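Local coordinates for protein AbyA5 (Verrucosispora maris, PDB 4YWF) that catalyses acetate elimination in spirotetronate biosynthesis as an esterase-like lyase of the alpha/beta-hydrolase superfamily, at residues P115-L120 against I161-A166. The protein carries 4 engineered substitutions. Numbering follows the deposited sequence.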
# COMPACT_ATOMS: atom_id res chain seq x y z
N PRO A 115 -16.42 -14.90 8.70
CA PRO A 115 -17.39 -13.90 9.16
C PRO A 115 -16.64 -12.62 9.50
O PRO A 115 -15.52 -12.67 10.05
CB PRO A 115 -17.98 -14.54 10.43
CG PRO A 115 -17.73 -16.01 10.29
CD PRO A 115 -16.39 -16.08 9.59
N GLY A 116 -17.22 -11.51 9.13
CA GLY A 116 -16.64 -10.22 9.49
C GLY A 116 -15.98 -9.50 8.32
O GLY A 116 -15.94 -8.28 8.34
N ILE A 117 -15.49 -10.24 7.30
CA ILE A 117 -14.87 -9.60 6.14
C ILE A 117 -15.92 -9.17 5.15
O ILE A 117 -16.65 -10.00 4.63
CB ILE A 117 -13.81 -10.46 5.40
CG1 ILE A 117 -12.75 -10.97 6.39
CG2 ILE A 117 -13.15 -9.63 4.30
CD1 ILE A 117 -11.54 -11.64 5.75
N GLU A 118 -15.96 -7.87 4.90
CA GLU A 118 -16.93 -7.24 4.05
C GLU A 118 -16.30 -6.41 2.95
O GLU A 118 -15.32 -5.75 3.16
CB GLU A 118 -17.83 -6.33 4.88
CG GLU A 118 -18.95 -5.64 4.12
CD GLU A 118 -19.83 -4.81 5.06
OE1 GLU A 118 -19.91 -5.12 6.29
OE2 GLU A 118 -20.43 -3.81 4.58
N ARG A 119 -16.90 -6.44 1.79
CA ARG A 119 -16.48 -5.63 0.65
C ARG A 119 -17.16 -4.28 0.68
O ARG A 119 -18.38 -4.19 0.86
CB ARG A 119 -16.89 -6.37 -0.63
CG ARG A 119 -16.86 -5.50 -1.88
CD ARG A 119 -17.32 -6.27 -3.10
NE ARG A 119 -16.16 -6.87 -3.72
CZ ARG A 119 -16.07 -8.12 -4.13
NH1 ARG A 119 -17.12 -8.96 -4.07
NH2 ARG A 119 -14.93 -8.52 -4.68
N LEU A 120 -16.39 -3.23 0.49
CA LEU A 120 -16.89 -1.89 0.34
C LEU A 120 -16.63 -1.47 -1.13
O LEU A 120 -15.59 -1.72 -1.67
CB LEU A 120 -16.15 -0.94 1.26
CG LEU A 120 -16.13 -1.30 2.75
CD1 LEU A 120 -15.31 -0.25 3.51
CD2 LEU A 120 -17.56 -1.38 3.28
N ILE A 161 -5.18 -10.55 6.53
CA ILE A 161 -4.94 -10.28 7.98
C ILE A 161 -6.00 -9.41 8.64
O ILE A 161 -5.90 -9.19 9.86
CB ILE A 161 -3.53 -9.71 8.29
CG1 ILE A 161 -3.27 -8.38 7.57
CG2 ILE A 161 -2.50 -10.79 7.95
CD1 ILE A 161 -1.92 -7.74 7.92
N LEU A 162 -7.04 -9.00 7.90
CA LEU A 162 -8.16 -8.23 8.48
C LEU A 162 -8.72 -8.80 9.78
O LEU A 162 -8.95 -8.06 10.72
CB LEU A 162 -9.28 -8.02 7.47
CG LEU A 162 -8.97 -6.99 6.39
CD1 LEU A 162 -9.97 -7.05 5.23
CD2 LEU A 162 -8.95 -5.57 6.96
N PRO A 163 -8.96 -10.11 9.84
CA PRO A 163 -9.54 -10.61 11.11
C PRO A 163 -8.60 -10.38 12.29
O PRO A 163 -9.08 -10.09 13.39
CB PRO A 163 -9.71 -12.15 10.87
CG PRO A 163 -9.61 -12.31 9.40
CD PRO A 163 -8.82 -11.16 8.83
N GLU A 164 -7.30 -10.52 12.08
CA GLU A 164 -6.36 -10.33 13.19
C GLU A 164 -6.25 -8.87 13.59
O GLU A 164 -6.20 -8.55 14.75
CB GLU A 164 -5.01 -10.90 12.86
CG GLU A 164 -5.05 -12.41 12.76
CD GLU A 164 -4.69 -12.90 11.38
OE1 GLU A 164 -3.50 -13.17 11.19
OE2 GLU A 164 -5.60 -13.02 10.49
N LEU A 165 -6.29 -7.96 12.62
CA LEU A 165 -6.42 -6.52 12.95
C LEU A 165 -7.71 -6.13 13.68
O LEU A 165 -7.70 -5.38 14.67
CB LEU A 165 -6.28 -5.69 11.68
CG LEU A 165 -4.94 -5.71 10.96
CD1 LEU A 165 -5.05 -4.93 9.63
CD2 LEU A 165 -3.82 -5.14 11.80
N ALA A 166 -8.85 -6.66 13.25
CA ALA A 166 -10.08 -6.49 14.04
C ALA A 166 -9.94 -7.04 15.49
O ALA A 166 -10.47 -6.43 16.43
CB ALA A 166 -11.25 -7.13 13.35
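I117, the last residue before edge strand 118-124, meets the first turn of helix 162-167 through its two side-chain branches, each taking a different residue. The longer branch reaches P163: CD1 of I117 lies 4.1 Å from CD of P163 and 4.2 Å from its CG, so a methyl rests on the CG-CD side of the pyrrolidine ring. CG1 sits beside the backbone N (chi1 -53°) and chi2 is extended at -170°, which carries CD1 out to the helix. The shorter branch serves L162, whose CD1 stands 4.2 Å from I117 CG2.

No hydrogen bond or salt bridge links the two segments. L165 N donates to I161 O over 3.0 Å and A166 N to L162 O, closing the first helical turn, while I117 O accepts a hydrogen bond from R111 NH1 of helix 94-111 and E118 pairs with A133 on strand 127-134.

W132 of strand 127-134 touches both I117 and L162, and L162 also packs on A172 and V174 of strand 171-174. The small patch thus joins the start of the edge strand to the helix beside the alpha/beta-hydrolase sheet. What holds the segments together here is van der Waals and hydrophobic contact, non-directional and modest at 114 Å² buried.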